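Local atomic coordinates of putative uncharacterized protein TTHB071 (Thermus thermophilus, PDB entry 3AYV), a protein that is of unknown function but folds as a zinc-binding TIM barrel of the xylose isomerase-like family and may take part in protection against oxidative stress. Residues Ala90-Phe95 / Gly130-Leu135; His165-Ser170 / Asn189-Val194; Trp211-Leu216 / Gln236-Glu241. One frame throughout, in Å; residues are numbered along the deposited sequence.

In the fold
Along the chain of this eight-stranded TIM barrel the three contacts follow in series, none nested in or crossing another. Contact 1 comes first: the chain leaves strand 92-96, passes through three helices and returns as the adjacent parallel strand 132-136, a beta-alpha-beta crossover in the barrel wall. Contact 2 closes a loop of 18 residues, joining helix 163-169 to the segment after strand 185-188 beside a zinc ion. Contact 3 brings the later part of that same long connection, residues 211-216, against the end of helix 229-240, after strand 219-222 has completed the barrel. Contacts 1 and 2 lie on opposite sides of the chain's centre.

Contact 1. Residues Ala90-Phe95 / Gly130-Leu135; sequences ADRAVF and GVRLLL
Phe95 and Leu135, Val94 and Leu134, Ala93 and Leu133, Arg92 and Arg132 lie side by side in register on adjacent parallel strands, which approach to 4.7 Å between axes and diverge by 25°. The ladder is regular: Ala93 N donates to Arg132 O at 2.9 Å, Leu134 N to Ala93 O at 2.8 Å, and Phe95 N to Leu134 O at 3.0 Å. Packing is densest at the C-terminal end, on the face carrying Ala93, Phe95, Leu133 and Leu135. There CG of Phe95 sits between its backbone N and carbonyl carbon (chi1 75°), and the ring crosses Leu133 at about a right angle, CE1 lying 3.6 Å from Leu133 CG. Leu135 places CA over one ring face, and its CD1 makes an off-centre CH-pi contact 4.1 Å from the ring centroid. Leu82 of helix 68-87 packs on Ala93 and Leu133 of this face and on Val131 just before the strand.

The N-terminal end is looser and wetter. A water bridges the carbonyl oxygens of Asp91 and Gly130, donating to both, while Arg132 N also bonds to Asp91 O. On the other face, the aliphatic part of Arg92 packs against Leu134 CD1, CB lying 3.8 Å away, and both arginines reach Glu184, Arg92 NH1 by a hydrogen bond to its backbone O and Arg132 NE by a salt bridge to its carboxylate. Val94 lies beside the zinc ligands His187 and Glu136. The chemistry divides by position: apolar groups join the wall to helix 68-87 and neighbouring loops, whereas water and arginines finish the end remote from the zinc site.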
loop_
_atom_site.group_PDB
_atom_site.type_symbol
_atom_site.label_atom_id
_atom_site.label_comp_id
_atom_site.label_asym_id
_atom_site.label_seq_id
_atom_site.Cartn_x
_atom_site.Cartn_y
_atom_site.Cartn_z
ATOM N N ALA A 90 0.131 14.328 -1.939
ATOM C CA ALA A 90 0.340 12.932 -2.337
ATOM C C ALA A 90 -0.165 12.660 -3.723
ATOM O O ALA A 90 -1.223 13.174 -4.118
ATOM C CB ALA A 90 -0.365 11.972 -1.326
ATOM N N ASP A 91 0.569 11.853 -4.473
ATOM C CA ASP A 91 0.094 11.435 -5.790
ATOM C C ASP A 91 -0.859 10.244 -5.676
ATOM O O ASP A 91 -1.834 10.153 -6.428
ATOM C CB ASP A 91 1.236 11.191 -6.801
ATOM C CG ASP A 91 2.220 10.068 -6.380
ATOM O OD1 ASP A 91 2.126 9.491 -5.264
ATOM O OD2 ASP A 91 3.104 9.753 -7.211
ATOM N N ARG A 92 -0.595 9.387 -4.685
ATOM C CA ARG A 92 -1.353 8.128 -4.523
ATOM C C ARG A 92 -1.662 7.878 -3.051
ATOM O O ARG A 92 -0.938 8.362 -2.161
ATOM C CB ARG A 92 -0.506 6.962 -5.053
ATOM C CG ARG A 92 -0.250 7.015 -6.545
ATOM C CD ARG A 92 1.020 6.278 -6.962
ATOM N NE ARG A 92 1.081 6.243 -8.426
ATOM C CZ ARG A 92 1.593 5.256 -9.154
ATOM N NH1 ARG A 92 2.097 4.177 -8.577
ATOM N NH2 ARG A 92 1.580 5.351 -10.484
ATOM N N ALA A 93 -2.733 7.108 -2.793
ATOM C CA ALA A 93 -3.090 6.719 -1.420
ATOM C C ALA A 93 -3.428 5.250 -1.471
ATOM O O ALA A 93 -4.240 4.814 -2.317
ATOM C CB ALA A 93 -4.299 7.530 -0.883
ATOM N N VAL A 94 -2.827 4.486 -0.565
ATOM C CA VAL A 94 -2.959 3.022 -0.599
ATOM C C VAL A 94 -3.827 2.595 0.575
ATOM O O VAL A 94 -3.714 3.160 1.673
ATOM C CB VAL A 94 -1.571 2.348 -0.449
ATOM C CG1 VAL A 94 -1.712 0.820 -0.452
ATOM C CG2 VAL A 94 -0.624 2.787 -1.594
ATOM N N PHE A 95 -4.674 1.577 0.357
ATOM C CA PHE A 95 -5.552 1.100 1.427
ATOM C C PHE A 95 -5.754 -0.411 1.254
ATOM O O PHE A 95 -5.461 -0.986 0.183
ATOM C CB PHE A 95 -6.897 1.873 1.438
ATOM C CG PHE A 95 -7.831 1.458 0.331
ATOM C CD1 PHE A 95 -7.667 1.972 -0.955
ATOM C CD2 PHE A 95 -8.863 0.543 0.568
ATOM C CE1 PHE A 95 -8.495 1.568 -1.996
ATOM C CE2 PHE A 95 -9.716 0.130 -0.473
ATOM C CZ PHE A 95 -9.529 0.650 -1.759
ATOM N N GLY A 130 -7.764 14.755 -6.589
ATOM C CA GLY A 130 -6.703 14.501 -7.536
ATOM C C GLY A 130 -5.681 13.496 -7.022
ATOM O O GLY A 130 -4.534 13.501 -7.452
ATOM N N VAL A 131 -6.117 12.633 -6.113
ATOM C CA VAL A 131 -5.263 11.591 -5.521
ATOM C C VAL A 131 -5.673 10.253 -6.141
ATOM O O VAL A 131 -6.871 9.928 -6.219
ATOM C CB VAL A 131 -5.465 11.551 -3.991
ATOM C CG1 VAL A 131 -4.684 10.370 -3.346
ATOM C CG2 VAL A 131 -5.095 12.917 -3.346
ATOM N N ARG A 132 -4.689 9.493 -6.623
ATOM C CA ARG A 132 -4.950 8.187 -7.226
ATOM C C ARG A 132 -5.097 7.137 -6.106
ATOM O O ARG A 132 -4.197 7.008 -5.281
ATOM C CB ARG A 132 -3.772 7.807 -8.123
ATOM C CG ARG A 132 -3.774 6.382 -8.687
ATOM C CD ARG A 132 -4.974 6.135 -9.628
ATOM N NE ARG A 132 -4.823 4.885 -10.370
ATOM C CZ ARG A 132 -5.762 4.377 -11.164
ATOM N NH1 ARG A 132 -6.904 5.032 -11.317
ATOM N NH2 ARG A 132 -5.568 3.217 -11.803
ATOM N N LEU A 133 -6.226 6.415 -6.086
ATOM C CA LEU A 133 -6.524 5.462 -4.992
ATOM C C LEU A 133 -6.072 4.081 -5.393
ATOM O O LEU A 133 -6.351 3.629 -6.504
ATOM C CB LEU A 133 -8.030 5.428 -4.711
ATOM C CG LEU A 133 -8.551 4.826 -3.416
ATOM C CD1 LEU A 133 -8.004 5.589 -2.181
ATOM C CD2 LEU A 133 -10.081 4.802 -3.375
ATOM N N LEU A 134 -5.378 3.391 -4.487
ATOM C CA LEU A 134 -4.822 2.079 -4.824
ATOM C C LEU A 134 -5.213 1.081 -3.762
ATOM O O LEU A 134 -4.979 1.308 -2.588
ATOM C CB LEU A 134 -3.288 2.109 -4.905
ATOM C CG LEU A 134 -2.695 3.168 -5.836
ATOM C CD1 LEU A 134 -1.207 3.309 -5.559
ATOM C CD2 LEU A 134 -2.965 2.747 -7.288
ATOM N N LEU A 135 -5.777 -0.036 -4.198
ATOM C CA LEU A 135 -6.090 -1.145 -3.290
ATOM C C LEU A 135 -4.941 -2.139 -3.252
ATOM O O LEU A 135 -4.483 -2.615 -4.296
ATOM C CB LEU A 135 -7.389 -1.831 -3.789
ATOM C CG LEU A 135 -7.898 -3.112 -3.109
ATOM C CD1 LEU A 135 -8.050 -2.874 -1.608
ATOM C CD2 LEU A 135 -9.208 -3.483 -3.755
HETATM O O HOH W 1 -2.534 11.962 -8.425
#

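Contact 2. Residues His165-Ser170 / Asn189-Val194. With ZN (zinc ion), chain G.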
loop_
_atom_site.group_PDB
_atom_site.type_symbol
_atom_site.label_atom_id
_atom_site.label_comp_id
_atom_site.label_asym_id
_atom_site.label_seq_id
_atom_site.Cartn_x
_atom_site.Cartn_y
_atom_site.Cartn_z
ATOM N N HIS A 165 2.643 -10.333 1.369
ATOM C CA HIS A 165 1.293 -10.615 1.828
ATOM C C HIS A 165 0.735 -11.801 1.076
ATOM O O HIS A 165 0.074 -12.648 1.678
ATOM C CB HIS A 165 0.374 -9.403 1.645
ATOM C CG HIS A 165 0.697 -8.261 2.553
ATOM N ND1 HIS A 165 0.074 -7.038 2.449
ATOM C CD2 HIS A 165 1.598 -8.146 3.567
ATOM C CE1 HIS A 165 0.568 -6.216 3.361
ATOM N NE2 HIS A 165 1.498 -6.866 4.046
ATOM N N ALA A 166 0.970 -11.877 -0.239
ATOM C CA ALA A 166 0.509 -13.048 -0.995
ATOM C C ALA A 166 1.158 -14.346 -0.475
ATOM O O ALA A 166 0.500 -15.380 -0.318
ATOM C CB ALA A 166 0.786 -12.862 -2.493
ATOM N N ARG A 167 2.442 -14.259 -0.171
ATOM C CA ARG A 167 3.205 -15.441 0.240
ATOM C C ARG A 167 2.791 -15.922 1.614
ATOM O O ARG A 167 2.634 -17.128 1.815
ATOM C CB ARG A 167 4.698 -15.114 0.238
ATOM C CG ARG A 167 5.624 -16.285 0.668
ATOM C CD ARG A 167 5.499 -17.533 -0.204
ATOM N NE ARG A 167 6.475 -18.554 0.224
ATOM C CZ ARG A 167 7.571 -18.884 -0.460
ATOM N NH1 ARG A 167 7.839 -18.292 -1.620
ATOM N NH2 ARG A 167 8.401 -19.819 0.015
ATOM N N VAL A 168 2.618 -15.001 2.566
ATOM C CA VAL A 168 2.347 -15.438 3.932
ATOM C C VAL A 168 0.863 -15.483 4.315
ATOM O O VAL A 168 0.489 -16.249 5.205
ATOM C CB VAL A 168 3.175 -14.688 4.996
ATOM C CG1 VAL A 168 4.692 -14.688 4.609
ATOM C CG2 VAL A 168 2.688 -13.276 5.205
ATOM N N PHE A 169 0.013 -14.709 3.641
ATOM C CA PHE A 169 -1.400 -14.641 4.062
ATOM C C PHE A 169 -2.418 -15.312 3.100
ATOM O O PHE A 169 -3.530 -15.653 3.528
ATOM C CB PHE A 169 -1.828 -13.193 4.322
ATOM C CG PHE A 169 -1.052 -12.494 5.408
ATOM C CD1 PHE A 169 -0.805 -13.119 6.637
ATOM C CD2 PHE A 169 -0.562 -11.211 5.197
ATOM C CE1 PHE A 169 -0.104 -12.466 7.652
ATOM C CE2 PHE A 169 0.145 -10.532 6.223
ATOM C CZ PHE A 169 0.372 -11.175 7.447
ATOM N N SER A 170 -2.049 -15.502 1.835
ATOM C CA SER A 170 -2.999 -15.943 0.794
ATOM C C SER A 170 -2.816 -17.445 0.523
ATOM O O SER A 170 -1.922 -18.072 1.109
ATOM C CB SER A 170 -2.803 -15.129 -0.506
ATOM O OG SER A 170 -1.861 -15.749 -1.388
ATOM N N ASN A 189 9.532 -5.917 -0.122
ATOM C CA ASN A 189 10.332 -6.373 1.011
ATOM C C ASN A 189 10.521 -7.870 0.843
ATOM O O ASN A 189 10.106 -8.406 -0.186
ATOM C CB ASN A 189 9.688 -5.990 2.364
ATOM C CG ASN A 189 8.273 -6.530 2.533
ATOM O OD1 ASN A 189 7.958 -7.639 2.092
ATOM N ND2 ASN A 189 7.410 -5.736 3.174
ATOM N N ASP A 190 11.153 -8.534 1.821
ATOM C CA ASP A 190 11.258 -9.979 1.786
ATOM C C ASP A 190 10.785 -10.612 3.101
ATOM O O ASP A 190 10.633 -9.937 4.122
ATOM C CB ASP A 190 12.680 -10.436 1.415
ATOM C CG ASP A 190 12.681 -11.655 0.501
ATOM O OD1 ASP A 190 11.658 -12.374 0.435
ATOM O OD2 ASP A 190 13.737 -11.956 -0.111
ATOM N N THR A 191 10.548 -11.908 3.033
ATOM C CA THR A 191 9.962 -12.662 4.124
ATOM C C THR A 191 10.618 -14.041 4.132
ATOM O O THR A 191 11.116 -14.510 3.101
ATOM C CB THR A 191 8.433 -12.817 3.938
ATOM O OG1 THR A 191 7.946 -13.798 4.870
ATOM C CG2 THR A 191 8.073 -13.263 2.502
ATOM N N ASP A 192 10.610 -14.685 5.293
ATOM C CA ASP A 192 11.013 -16.087 5.396
ATOM C C ASP A 192 9.951 -17.081 4.925
ATOM O O ASP A 192 10.166 -18.302 4.967
ATOM C CB ASP A 192 11.455 -16.395 6.835
ATOM C CG ASP A 192 10.367 -16.110 7.886
ATOM O OD1 ASP A 192 9.216 -15.753 7.552
ATOM O OD2 ASP A 192 10.681 -16.261 9.086
ATOM N N GLY A 193 8.803 -16.567 4.474
ATOM C CA GLY A 193 7.714 -17.396 4.053
ATOM C C GLY A 193 6.754 -17.767 5.159
ATOM O O GLY A 193 5.807 -18.517 4.910
ATOM N N VAL A 194 7.012 -17.272 6.372
ATOM C CA VAL A 194 6.172 -17.586 7.536
ATOM C C VAL A 194 5.519 -16.331 8.112
ATOM O O VAL A 194 4.299 -16.301 8.310
ATOM C CB VAL A 194 6.971 -18.323 8.656
ATOM C CG1 VAL A 194 6.031 -18.669 9.843
ATOM C CG2 VAL A 194 7.608 -19.604 8.097
HETATM ZN ZN ZN G . 3.218 -6.024 5.229
HETATM O O HOH W 2 5.022 -19.480 2.368
HETATM O O HOH W 3 4.703 -6.752 3.512
HETATM O O HOH W 4 3.071 -4.229 4.000
HETATM O O HOH W 5 1.916 -5.284 6.820
#
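Arg167 and Val168 meet Thr191 and Gly193 directly, while His165 reaches the second segment through zinc and one of its waters. His165 NE2 binds the ion at 2.2 Å, and a zinc-bound water accepts a hydrogen bond from Asn189 ND2 at 2.9 Å. Asp196 and His198 supply the other protein ligands, and His165 ND1 is held by Asn137 O, which fixes the rotation of the imidazole. Arg167 CG stands anti to the backbone N (chi1 180°), which puts it 4.1 Å from Gly193 CA. A water in the plane of its guanidinium, at the edge, accepts from Arg167 NE at 2.8 Å and donates to Gly193 O, tying helix to loop. At Val168 the side chains meet tip to tip: CG1 comes 3.4 Å from Thr191 OG1, while CG2 covers the centre of the Phe169 ring. That Thr191 oxygen accepts from Gly193 N at 2.9 Å in an ST turn and also bonds to Tyr195 O; Asp192 OD1 forms an Asx turn with Val194 N. An alanine in place of Thr191 would probably leave Gly193 N and Tyr195 O without their mate and open a gap beside Val168 CG1. Gly193 has positive phi, and a CB there would jam against the preceding carbonyl oxygen. Ser170 closes the segment by donating from OG to Ala166 O at 2.6 Å. Within the barrel, helix 163-169 follows directly on strand 158-162; its Ala164 touches Asn189 and Thr191 in the loop leaving strand 185-188, and Trp178 of helix 176-179 packs on Ala166 and Ser170.

Contact 3. Residues Trp211-Leu216 / Gln236-Glu241; sequences WLRPYL and QALAGE
Arg213 reaches Glu241 because its chain runs extended as far as CD and then turns sharply, NE being nearly eclipsed with CB (chi3 -22°), which suggests some strain. Glu241 answers with CG set between its backbone N and carbonyl carbon (chi1 49°), which starts its otherwise extended chain toward the arginine. The two side chains cross at about a right angle, with guanidinium and carboxylate planes 43° apart. In the salt bridge NH1 donates at 2.8 Å to Glu241 OE2, which lies at the guanidinium edge and uses its anti lone pair; a weaker bond from NH2 to the same oxygen spans 3.2 Å. NH1 also donates at 2.7 Å to Leu238 O, meeting a lone pair in the carbonyl plane although that oxygen is tilted from the guanidinium plane. One nitrogen thus serves two acceptors, and Leu238 CD1 presses close on one guanidinium face, offset toward its rim, 3.2 Å from NH1.

Beneath this polar link is a small apolar patch. Leu238 CD2 touches Leu212 CD2 at 3.9 Å, while Leu216 CD1 meets Ala239 CA at 3.7 Å and Leu238 CG at 4.1 Å. Leu235, one turn earlier on helix 229-240, touches both Leu212 and Leu216, and Leu212 continues inward to Leu188 of strand 185-188. The chemistry implies a two-layered joint: leucines bind the loop to the last helix from within, and outside them the positive charge of Arg213 is likely to be favoured by both the carboxylate and the carbonyl-rich helix end, with Glu241 the last residue modelled.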
loop_
_atom_site.group_PDB
_atom_site.type_symbol
_atom_site.label_atom_id
_atom_site.label_comp_id
_atom_site.label_asym_id
_atom_site.label_seq_id
_atom_site.Cartn_x
_atom_site.Cartn_y
_atom_site.Cartn_z
ATOM N N TRP A 211 11.272 -12.206 -10.971
ATOM C CA TRP A 211 10.006 -11.637 -11.451
ATOM C C TRP A 211 9.881 -10.124 -11.460
ATOM O O TRP A 211 8.977 -9.590 -12.103
ATOM C CB TRP A 211 8.808 -12.274 -10.699
ATOM C CG TRP A 211 8.830 -12.046 -9.203
ATOM C CD1 TRP A 211 9.355 -12.895 -8.252
ATOM C CD2 TRP A 211 8.316 -10.914 -8.491
ATOM N NE1 TRP A 211 9.183 -12.347 -6.999
ATOM C CE2 TRP A 211 8.552 -11.137 -7.118
ATOM C CE3 TRP A 211 7.649 -9.739 -8.877
ATOM C CZ2 TRP A 211 8.154 -10.221 -6.130
ATOM C CZ3 TRP A 211 7.264 -8.828 -7.892
ATOM C CH2 TRP A 211 7.523 -9.073 -6.540
ATOM N N LEU A 212 10.770 -9.419 -10.760
ATOM C CA LEU A 212 10.556 -7.985 -10.518
ATOM C C LEU A 212 11.055 -7.058 -11.629
ATOM O O LEU A 212 10.541 -5.934 -11.787
ATOM C CB LEU A 212 11.155 -7.559 -9.168
ATOM C CG LEU A 212 11.062 -6.076 -8.759
ATOM C CD1 LEU A 212 9.602 -5.617 -8.535
ATOM C CD2 LEU A 212 11.877 -5.867 -7.506
ATOM N N ARG A 213 12.039 -7.515 -12.398
ATOM C CA ARG A 213 12.675 -6.632 -13.381
ATOM C C ARG A 213 11.687 -5.908 -14.332
ATOM O O ARG A 213 11.861 -4.709 -14.571
ATOM C CB ARG A 213 13.807 -7.334 -14.160
ATOM C CG ARG A 213 14.804 -6.336 -14.760
ATOM C CD ARG A 213 15.918 -7.032 -15.517
ATOM N NE ARG A 213 16.070 -8.417 -15.066
ATOM C CZ ARG A 213 17.037 -8.842 -14.261
ATOM N NH1 ARG A 213 17.947 -7.983 -13.835
ATOM N NH2 ARG A 213 17.095 -10.119 -13.890
ATOM N N PRO A 214 10.643 -6.609 -14.839
ATOM C CA PRO A 214 9.706 -5.886 -15.723
ATOM C C PRO A 214 9.006 -4.690 -15.088
ATOM O O PRO A 214 8.485 -3.848 -15.812
ATOM C CB PRO A 214 8.691 -6.966 -16.138
ATOM C CG PRO A 214 9.423 -8.246 -15.985
ATOM C CD PRO A 214 10.291 -8.034 -14.751
ATOM N N TYR A 215 9.011 -4.597 -13.754
ATOM C CA TYR A 215 8.224 -3.577 -13.015
ATOM C C TYR A 215 9.040 -2.413 -12.493
ATOM O O TYR A 215 8.535 -1.537 -11.812
ATOM C CB TYR A 215 7.410 -4.267 -11.880
ATOM C CG TYR A 215 6.505 -5.326 -12.452
ATOM C CD1 TYR A 215 5.243 -4.990 -12.936
ATOM C CD2 TYR A 215 6.928 -6.644 -12.580
ATOM C CE1 TYR A 215 4.421 -5.938 -13.503
ATOM C CE2 TYR A 215 6.113 -7.595 -13.158
ATOM C CZ TYR A 215 4.854 -7.230 -13.608
ATOM O OH TYR A 215 4.037 -8.172 -14.182
ATOM N N LEU A 216 10.316 -2.370 -12.856
ATOM C CA LEU A 216 11.220 -1.336 -12.344
ATOM C C LEU A 216 10.905 0.098 -12.780
ATOM O O LEU A 216 11.461 1.055 -12.229
ATOM C CB LEU A 216 12.684 -1.694 -12.664
ATOM C CG LEU A 216 13.175 -2.968 -11.967
ATOM C CD1 LEU A 216 14.618 -3.263 -12.324
ATOM C CD2 LEU A 216 13.030 -2.888 -10.449
ATOM N N GLN A 236 19.111 -1.537 -7.841
ATOM C CA GLN A 236 20.094 -0.994 -8.759
ATOM C C GLN A 236 20.846 -2.066 -9.555
ATOM O O GLN A 236 21.072 -1.879 -10.758
ATOM C CB GLN A 236 21.048 -0.074 -8.012
ATOM C CG GLN A 236 20.468 1.315 -7.782
ATOM C CD GLN A 236 21.272 2.117 -6.781
ATOM O OE1 GLN A 236 21.049 3.313 -6.613
ATOM N NE2 GLN A 236 22.200 1.455 -6.093
ATOM N N ALA A 237 21.229 -3.163 -8.901
ATOM C CA ALA A 237 21.858 -4.310 -9.572
ATOM C C ALA A 237 20.869 -4.975 -10.517
ATOM O O ALA A 237 21.227 -5.430 -11.595
ATOM C CB ALA A 237 22.364 -5.330 -8.557
ATOM N N LEU A 238 19.615 -5.048 -10.093
ATOM C CA LEU A 238 18.585 -5.644 -10.918
ATOM C C LEU A 238 18.387 -4.806 -12.171
ATOM O O LEU A 238 18.187 -5.347 -13.257
ATOM C CB LEU A 238 17.269 -5.772 -10.128
ATOM C CG LEU A 238 16.199 -6.669 -10.736
ATOM C CD1 LEU A 238 16.695 -8.116 -10.943
ATOM C CD2 LEU A 238 14.954 -6.642 -9.853
ATOM N N ALA A 239 18.449 -3.487 -12.005
ATOM C CA ALA A 239 18.206 -2.532 -13.088
ATOM C C ALA A 239 19.347 -2.464 -14.106
ATOM O O ALA A 239 19.142 -2.007 -15.233
ATOM C CB ALA A 239 17.928 -1.132 -12.518
ATOM N N GLY A 240 20.541 -2.897 -13.696
ATOM C CA GLY A 240 21.761 -2.747 -14.510
ATOM C C GLY A 240 22.009 -3.899 -15.461
ATOM O O GLY A 240 22.846 -3.794 -16.373
ATOM N N GLU A 241 21.282 -4.995 -15.244
ATOM C CA GLU A 241 21.372 -6.197 -16.082
ATOM C C GLU A 241 20.090 -6.440 -16.882
ATOM O O GLU A 241 19.000 -5.993 -16.501
ATOM C CB GLU A 241 21.705 -7.426 -15.226
ATOM C CG GLU A 241 20.819 -7.575 -13.982
ATOM C CD GLU A 241 21.025 -8.884 -13.236
ATOM O OE1 GLU A 241 22.191 -9.324 -13.098
ATOM O OE2 GLU A 241 20.015 -9.470 -12.776
#